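Local coordinates for fructose 1-phosphate kinase (Staphylococcus aureus, PDB 2JG5), which probably phosphorylates fructose 1-phosphate to fructose 1,6-bisphosphate at the expense of ATP, as a sugar kinase of the PfkB family and ribokinase clan, at residues V187-T192 against R204-K209; D198-G203 against S301-E306; A223-I226 against S231-A234. All blocks are in the same frame, centred on the assembly; numbering follows the deposited sequence.

Contact 1: residues V187-T192 against R204-K209; sequences VMFNTT and RLLVDK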
loop_
_atom_site.group_PDB
_atom_site.type_symbol
_atom_site.label_atom_id
_atom_site.label_comp_id
_atom_site.label_asym_id
_atom_site.label_seq_id
_atom_site.Cartn_x
_atom_site.Cartn_y
_atom_site.Cartn_z
ATOM N N VAL A 187 -26.508 -17.893 19.191
ATOM C CA VAL A 187 -26.228 -18.921 18.192
ATOM C C VAL A 187 -25.700 -20.197 18.858
ATOM O O VAL A 187 -26.208 -21.284 18.599
ATOM C CB VAL A 187 -25.258 -18.428 17.088
ATOM C CG1 VAL A 187 -25.025 -19.526 16.046
ATOM C CG2 VAL A 187 -25.809 -17.172 16.411
ATOM N N MET A 188 -24.692 -20.047 19.716
ATOM C CA MET A 188 -24.104 -21.161 20.458
ATOM C C MET A 188 -25.168 -22.053 21.062
ATOM O O MET A 188 -25.298 -23.201 20.677
ATOM C CB MET A 188 -23.214 -20.650 21.591
ATOM C CG MET A 188 -21.852 -20.121 21.189
ATOM S SD MET A 188 -20.938 -19.777 22.700
ATOM C CE MET A 188 -19.546 -18.780 22.126
ATOM N N PHE A 189 -25.932 -21.509 22.003
ATOM C CA PHE A 189 -26.899 -22.286 22.775
ATOM C C PHE A 189 -28.286 -22.325 22.140
ATOM O O PHE A 189 -29.257 -22.731 22.786
ATOM C CB PHE A 189 -26.983 -21.740 24.202
ATOM C CG PHE A 189 -25.704 -21.882 24.975
ATOM C CD1 PHE A 189 -24.777 -20.834 25.018
ATOM C CD2 PHE A 189 -25.417 -23.070 25.653
ATOM C CE1 PHE A 189 -23.580 -20.964 25.733
ATOM C CE2 PHE A 189 -24.230 -23.212 26.372
ATOM C CZ PHE A 189 -23.307 -22.153 26.410
ATOM N N ASN A 190 -28.353 -21.922 20.868
ATOM C CA ASN A 190 -29.592 -21.796 20.093
ATOM C C ASN A 190 -30.829 -21.375 20.886
ATOM O O ASN A 190 -31.808 -22.117 21.005
ATOM C CB ASN A 190 -29.864 -23.043 19.260
ATOM C CG ASN A 190 -30.451 -22.701 17.911
ATOM O OD1 ASN A 190 -29.782 -22.080 17.075
ATOM N ND2 ASN A 190 -31.709 -23.082 17.690
ATOM N N THR A 191 -30.761 -20.157 21.411
ATOM C CA THR A 191 -31.781 -19.610 22.289
ATOM C C THR A 191 -31.753 -18.092 22.199
ATOM O O THR A 191 -30.802 -17.522 21.673
ATOM C CB THR A 191 -31.561 -20.051 23.756
ATOM O OG1 THR A 191 -32.541 -19.432 24.591
ATOM C CG2 THR A 191 -30.174 -19.662 24.245
ATOM N N THR A 192 -32.795 -17.445 22.710
ATOM C CA THR A 192 -32.869 -15.990 22.739
ATOM C C THR A 192 -32.403 -15.468 24.103
ATOM O O THR A 192 -32.973 -15.824 25.136
ATOM C CB THR A 192 -34.301 -15.502 22.459
ATOM O OG1 THR A 192 -35.143 -15.831 23.570
ATOM C CG2 THR A 192 -34.867 -16.160 21.191
ATOM N N ARG A 204 -22.115 -18.874 32.190
ATOM C CA ARG A 204 -21.587 -19.816 33.175
ATOM C C ARG A 204 -21.580 -21.256 32.660
ATOM O O ARG A 204 -20.807 -22.091 33.139
ATOM C CB ARG A 204 -22.354 -19.717 34.499
ATOM C CG ARG A 204 -21.619 -20.360 35.680
ATOM C CD ARG A 204 -22.174 -19.889 37.007
ATOM N NE ARG A 204 -21.725 -18.538 37.333
ATOM C CZ ARG A 204 -22.418 -17.667 38.061
ATOM N NH1 ARG A 204 -21.915 -16.462 38.293
ATOM N NH2 ARG A 204 -23.624 -17.988 38.540
ATOM N N LEU A 205 -22.437 -21.551 31.684
ATOM C CA LEU A 205 -22.402 -22.855 31.023
ATOM C C LEU A 205 -21.110 -22.980 30.211
ATOM O O LEU A 205 -20.547 -24.057 30.081
ATOM C CB LEU A 205 -23.641 -23.060 30.148
ATOM C CG LEU A 205 -24.998 -23.140 30.867
ATOM C CD1 LEU A 205 -26.132 -23.064 29.871
ATOM C CD2 LEU A 205 -25.136 -24.392 31.731
ATOM N N LEU A 206 -20.637 -21.853 29.693
ATOM C CA LEU A 206 -19.350 -21.789 29.011
ATOM C C LEU A 206 -18.180 -21.998 29.970
ATOM O O LEU A 206 -17.201 -22.648 29.625
ATOM C CB LEU A 206 -19.207 -20.455 28.275
ATOM C CG LEU A 206 -20.064 -20.317 27.019
ATOM C CD1 LEU A 206 -20.045 -18.872 26.548
ATOM C CD2 LEU A 206 -19.576 -21.277 25.917
ATOM N N VAL A 207 -18.303 -21.441 31.170
ATOM C CA VAL A 207 -17.377 -21.680 32.276
ATOM C C VAL A 207 -17.372 -23.165 32.702
ATOM O O VAL A 207 -16.332 -23.691 33.126
ATOM C CB VAL A 207 -17.704 -20.749 33.479
ATOM C CG1 VAL A 207 -16.747 -20.975 34.644
ATOM C CG2 VAL A 207 -17.647 -19.292 33.055
ATOM N N ASP A 208 -18.517 -23.838 32.585
ATOM C CA ASP A 208 -18.590 -25.277 32.853
ATOM C C ASP A 208 -17.847 -26.095 31.797
ATOM O O ASP A 208 -17.226 -27.111 32.113
ATOM C CB ASP A 208 -20.044 -25.753 32.943
ATOM C CG ASP A 208 -20.771 -25.191 34.149
ATOM O OD1 ASP A 208 -20.099 -24.769 35.115
ATOM O OD2 ASP A 208 -22.022 -25.184 34.135
ATOM N N LYS A 209 -17.914 -25.638 30.547
ATOM C CA LYS A 209 -17.244 -26.309 29.429
ATOM C C LYS A 209 -15.725 -26.110 29.436
ATOM O O LYS A 209 -15.015 -26.779 28.683
ATOM C CB LYS A 209 -17.836 -25.880 28.076
ATOM C CG LYS A 209 -19.351 -25.711 28.085
ATOM C CD LYS A 209 -20.017 -26.286 26.856
ATOM C CE LYS A 209 -20.502 -27.705 27.119
ATOM N NZ LYS A 209 -20.998 -28.364 25.880
#
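Phe189 and Leu205 mark the closest backbone approach, 9.4 Å from CA to CA, where the chain leaving helix 182-188 faces the last turn of helix 196-208. A Schellman motif ends the first helix: Asn190, at positive phi, is the C-prime residue, its N bonded to Val187 O, and Thr191 N reaches back to Glu186 O. Phe189, the first residue after the helix to leave helical phi/psi, points toward the second helix. With CG anti to the carbonyl carbon (chi1 -64°), its ring drives its far end between two leucines. Leu206 CG lies at the ring edge, in its plane, 3.8 Å from Phe189 CZ, while Leu205 CB approaches obliquely, 3.8 Å from Phe189 CE2. Leu205 CD1 adds a looser touch on the same CE2. Beside the ring, the extended Met188 chain crosses Leu206 at about a right angle, bringing SD to 3.8 Å from Leu206 CD2. The contact is wholly apolar, with no hydrogen bond across it. Tyr202, one turn before Leu206, brings its ring against Phe189, with the planes at about 35°. Met188 also packs on Glu168 of helix 164-170 and on Pro180, and Leu206 continues inward to Leu171 and to Val214 of strand 214-217.

Contact 2: residues D198-G203 against S301-E306; sequences DVIKYG and SVLDGE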
loop_
_atom_site.group_PDB
_atom_site.type_symbol
_atom_site.label_atom_id
_atom_site.label_comp_id
_atom_site.label_asym_id
_atom_site.label_seq_id
_atom_site.Cartn_x
_atom_site.Cartn_y
_atom_site.Cartn_z
ATOM N N ASP A 198 -30.201 -14.065 31.786
ATOM C CA ASP A 198 -29.969 -14.965 30.662
ATOM C C ASP A 198 -28.499 -14.990 30.284
ATOM O O ASP A 198 -27.962 -16.043 29.957
ATOM C CB ASP A 198 -30.820 -14.559 29.454
ATOM C CG ASP A 198 -32.214 -15.179 29.472
ATOM O OD1 ASP A 198 -32.413 -16.222 30.139
ATOM O OD2 ASP A 198 -33.118 -14.614 28.812
ATOM N N VAL A 199 -27.848 -13.834 30.333
ATOM C CA VAL A 199 -26.420 -13.739 30.037
ATOM C C VAL A 199 -25.578 -14.501 31.070
ATOM O O VAL A 199 -24.673 -15.239 30.692
ATOM C CB VAL A 199 -25.942 -12.263 29.898
ATOM C CG1 VAL A 199 -24.453 -12.193 29.635
ATOM C CG2 VAL A 199 -26.706 -11.539 28.792
ATOM N N ILE A 200 -25.891 -14.340 32.361
ATOM C CA ILE A 200 -25.209 -15.084 33.427
ATOM C C ILE A 200 -25.346 -16.588 33.201
ATOM O O ILE A 200 -24.382 -17.319 33.332
ATOM C CB ILE A 200 -25.762 -14.770 34.857
ATOM C CG1 ILE A 200 -25.850 -13.276 35.132
ATOM C CG2 ILE A 200 -24.903 -15.432 35.933
ATOM C CD1 ILE A 200 -26.850 -12.945 36.215
ATOM N N LYS A 201 -26.556 -17.039 32.875
ATOM C CA LYS A 201 -26.832 -18.465 32.722
ATOM C C LYS A 201 -25.931 -19.107 31.656
ATOM O O LYS A 201 -25.085 -19.944 31.976
ATOM C CB LYS A 201 -28.310 -18.681 32.397
ATOM C CG LYS A 201 -28.726 -20.143 32.328
ATOM C CD LYS A 201 -30.039 -20.295 31.588
ATOM C CE LYS A 201 -30.516 -21.732 31.605
ATOM N NZ LYS A 201 -31.728 -21.857 30.775
ATOM N N TYR A 202 -26.100 -18.683 30.404
ATOM C CA TYR A 202 -25.389 -19.267 29.263
ATOM C C TYR A 202 -23.887 -18.987 29.277
ATOM O O TYR A 202 -23.104 -19.758 28.720
ATOM C CB TYR A 202 -26.041 -18.827 27.942
ATOM C CG TYR A 202 -27.488 -19.257 27.862
ATOM C CD1 TYR A 202 -27.821 -20.601 27.809
ATOM C CD2 TYR A 202 -28.522 -18.325 27.884
ATOM C CE1 TYR A 202 -29.136 -21.012 27.759
ATOM C CE2 TYR A 202 -29.855 -18.728 27.838
ATOM C CZ TYR A 202 -30.149 -20.079 27.775
ATOM O OH TYR A 202 -31.451 -20.518 27.718
ATOM N N GLY A 203 -23.497 -17.900 29.931
ATOM C CA GLY A 203 -22.094 -17.576 30.138
ATOM C C GLY A 203 -21.409 -18.505 31.122
ATOM O O GLY A 203 -20.251 -18.882 30.921
ATOM N N SER A 301 -21.614 -3.634 39.238
ATOM C CA SER A 301 -22.569 -4.269 40.130
ATOM C C SER A 301 -22.408 -5.772 40.088
ATOM O O SER A 301 -22.181 -6.348 39.021
ATOM C CB SER A 301 -23.992 -3.902 39.722
ATOM O OG SER A 301 -24.148 -2.498 39.731
ATOM N N VAL A 302 -22.511 -6.404 41.252
ATOM C CA VAL A 302 -22.546 -7.856 41.322
ATOM C C VAL A 302 -23.956 -8.294 40.915
ATOM O O VAL A 302 -24.950 -7.800 41.450
ATOM C CB VAL A 302 -22.172 -8.393 42.732
ATOM C CG1 VAL A 302 -22.277 -9.900 42.785
ATOM C CG2 VAL A 302 -20.763 -7.980 43.109
ATOM N N LEU A 303 -24.020 -9.195 39.936
ATOM C CA LEU A 303 -25.277 -9.771 39.491
ATOM C C LEU A 303 -25.648 -10.950 40.378
ATOM O O LEU A 303 -26.764 -11.010 40.895
ATOM C CB LEU A 303 -25.186 -10.199 38.018
ATOM C CG LEU A 303 -25.350 -9.068 36.998
ATOM C CD1 LEU A 303 -24.886 -9.490 35.632
ATOM C CD2 LEU A 303 -26.792 -8.634 36.955
ATOM N N ASP A 304 -24.711 -11.883 40.548
ATOM C CA ASP A 304 -24.906 -13.005 41.462
ATOM C C ASP A 304 -23.582 -13.455 42.072
ATOM O O ASP A 304 -22.510 -12.932 41.728
ATOM C CB ASP A 304 -25.678 -14.172 40.797
ATOM C CG ASP A 304 -24.819 -15.022 39.836
ATOM O OD1 ASP A 304 -23.639 -14.703 39.586
ATOM O OD2 ASP A 304 -25.345 -16.037 39.320
ATOM N N GLY A 305 -23.663 -14.416 42.984
ATOM C CA GLY A 305 -22.478 -14.988 43.591
ATOM C C GLY A 305 -21.817 -14.026 44.551
ATOM O O GLY A 305 -22.393 -12.988 44.909
ATOM N N GLU A 306 -20.598 -14.364 44.963
ATOM C CA GLU A 306 -19.931 -13.622 46.023
ATOM C C GLU A 306 -18.640 -13.022 45.510
ATOM O O GLU A 306 -17.734 -13.724 45.052
ATOM C CB GLU A 306 -19.684 -14.517 47.251
ATOM O OXT GLU A 306 -18.498 -11.803 45.550
#
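Within 198-203, Ile200 alone touches segment 301-306, using two branches for two kinds of neighbour. The apolar part goes to Leu303: Ile200 CD1 lies 3.7 Å from Leu303 CB, and Ile200 CG1 is 3.9 Å from Leu303 CD1, the two side chains meeting at a slant. Ile200 holds CG1 anti to the carbonyl carbon (chi1 -50°), which sends the CD1 arm to the leucine and turns CG2 to the aspartate. The backbones stay 8.1 Å apart at their nearest CA atoms, those of Ile200 and Leu303, with no hydrogen bond between them. Here a helix covers the antiparallel four-stranded sheet 214-217, 223-226, 230-235 and 299-303, meeting it at the edge strand 299-303, just where the chain turns a corner at Asp304 towards the C-terminus, and, through Val199 on Ile224 and Ile200 on Ser231, at the inner strands. The mixed polar and apolar contact is with Asp304, whose side chain runs past Ile200 in the opposite direction, its OD2 3.5 Å from Ile200 CG2. That methyl lies against a carboxylate whose charge is engaged elsewhere: OD1 accepts a hydrogen bond from Ser231 OG, and OD2 forms a salt bridge with Arg204 NH2, one helical turn beyond Ile200.

Contact 3: residues A223-I226 against S231-A234; sequences AIYI and SIKA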
loop_
_atom_site.group_PDB
_atom_site.type_symbol
_atom_site.label_atom_id
_atom_site.label_comp_id
_atom_site.label_asym_id
_atom_site.label_seq_id
_atom_site.Cartn_x
_atom_site.Cartn_y
_atom_site.Cartn_z
ATOM N N ALA A 223 -21.386 -4.614 29.543
ATOM C CA ALA A 223 -20.856 -5.970 29.447
ATOM C C ALA A 223 -21.122 -6.747 30.723
ATOM O O ALA A 223 -21.394 -6.166 31.770
ATOM C CB ALA A 223 -19.348 -5.947 29.143
ATOM N N ILE A 224 -21.041 -8.065 30.629
ATOM C CA ILE A 224 -21.159 -8.910 31.804
ATOM C C ILE A 224 -19.964 -9.840 31.915
ATOM O O ILE A 224 -19.601 -10.533 30.960
ATOM C CB ILE A 224 -22.489 -9.702 31.836
ATOM C CG1 ILE A 224 -23.673 -8.725 31.929
ATOM C CG2 ILE A 224 -22.491 -10.706 33.001
ATOM C CD1 ILE A 224 -25.015 -9.344 31.815
ATOM N N TYR A 225 -19.348 -9.828 33.089
ATOM C CA TYR A 225 -18.285 -10.759 33.405
ATOM C C TYR A 225 -18.921 -11.934 34.136
ATOM O O TYR A 225 -19.732 -11.727 35.040
ATOM C CB TYR A 225 -17.227 -10.080 34.281
ATOM C CG TYR A 225 -16.220 -11.046 34.862
ATOM C CD1 TYR A 225 -15.011 -11.306 34.206
ATOM C CD2 TYR A 225 -16.487 -11.721 36.051
ATOM C CE1 TYR A 225 -14.095 -12.197 34.738
ATOM C CE2 TYR A 225 -15.584 -12.619 36.584
ATOM C CZ TYR A 225 -14.392 -12.848 35.928
ATOM O OH TYR A 225 -13.504 -13.739 36.474
ATOM N N ILE A 226 -18.566 -13.156 33.736
ATOM C CA ILE A 226 -19.066 -14.359 34.412
ATOM C C ILE A 226 -17.927 -15.284 34.869
ATOM O O ILE A 226 -17.056 -15.650 34.075
ATOM C CB ILE A 226 -20.077 -15.185 33.546
ATOM C CG1 ILE A 226 -21.200 -14.314 32.983
ATOM C CG2 ILE A 226 -20.666 -16.338 34.358
ATOM C CD1 ILE A 226 -20.909 -13.725 31.611
ATOM N N SER A 231 -20.886 -13.148 39.006
ATOM C CA SER A 231 -21.084 -12.432 37.749
ATOM C C SER A 231 -21.198 -10.933 37.995
ATOM O O SER A 231 -21.764 -10.506 38.989
ATOM C CB SER A 231 -22.284 -12.967 36.968
ATOM O OG SER A 231 -23.468 -12.847 37.718
ATOM N N ILE A 232 -20.645 -10.133 37.096
ATOM C CA ILE A 232 -20.591 -8.687 37.301
ATOM C C ILE A 232 -21.214 -7.940 36.125
ATOM O O ILE A 232 -21.057 -8.329 34.952
ATOM C CB ILE A 232 -19.134 -8.189 37.552
ATOM C CG1 ILE A 232 -18.527 -8.901 38.765
ATOM C CG2 ILE A 232 -19.092 -6.657 37.776
ATOM C CD1 ILE A 232 -17.054 -9.172 38.641
ATOM N N LYS A 233 -21.935 -6.872 36.446
ATOM C CA LYS A 233 -22.521 -6.027 35.417
ATOM C C LYS A 233 -21.790 -4.701 35.332
ATOM O O LYS A 233 -21.687 -3.965 36.321
ATOM C CB LYS A 233 -24.019 -5.818 35.657
ATOM C CG LYS A 233 -24.717 -4.962 34.603
ATOM C CD LYS A 233 -24.705 -5.612 33.226
ATOM C CE LYS A 233 -25.146 -4.650 32.140
ATOM N NZ LYS A 233 -26.630 -4.460 32.113
ATOM N N ALA A 234 -21.265 -4.413 34.146
ATOM C CA ALA A 234 -20.696 -3.103 33.855
ATOM C C ALA A 234 -21.664 -2.312 32.983
ATOM O O ALA A 234 -22.266 -2.852 32.043
ATOM C CB ALA A 234 -19.362 -3.239 33.174
#
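The Tyr225 ring meets Ile232 obliquely, its CD2 3.7 Å from Ile232 CD1. Ile265 of helix 265-280 touches both side chains on this face of the sheet. The flat peptide groups between the strands are joined by four hydrogen bonds, in two pairs. Around Tyr225 and Ile232, Ile232 N meets Tyr225 O at 2.8 Å and Tyr225 N meets Ile232 O at 2.9 Å. Around Ala223 and Ala234, Ala234 N meets Ala223 O at 3.0 Å, whereas Ala223 N reaches Ala234 O at 3.2 Å, the longest of the four. Two CA-H...O contacts add to these: Ser231 CA to Tyr225 O at 3.1 Å and Ile224 CA to Ile232 O at 3.2 Å. Strands 223-226 and 230-235 form an antiparallel beta hairpin, and the N-to-C directions of the two segments lie 164° apart. Ile224 and Lys233 make a non-hydrogen-bonded pair on the face opposite Tyr225, and the aliphatic part of the lysine, bent at chi2 (64°), lays CD 3.5 Å from Ile224 CG1. Ile226 and Ser231 form the other such pair there, under helix 196-208, with the polar end of Ser231 taken up by Asp304. Backbone bonding thus fixes the register, with apolar contacts on both faces, while the lysine spends its methylenes on Ile224 and carries its ammonium onward to a long, weak ion pair with Asp196.

Helix 196-208 serves both contact 1 and contact 2, whose centres lie about 13 Å apart: its last turn meets the end of helix 182-188, and the turn before it faces the C-terminal strand. Arg204 NH2 bridges the two at 2.7 Å from Asp304 OD2, and Phe189 CE1 packs 3.3 Å from Tyr202 O. The centres of contacts 2 and 3 lie about 7 Å apart; contact 3 is nested inside the loop that contact 2 closes, and strands 230-235 and 299-303 are neighbours in one sheet, with Asp304 OD1 2.6 Å from Ser231 OG. Contacts 1 and 3, with centres about 15 Å apart, meet through Arg204 N, 3.6 Å from Ile226 CG2. All three contacts lie on the same side of the chain's centre.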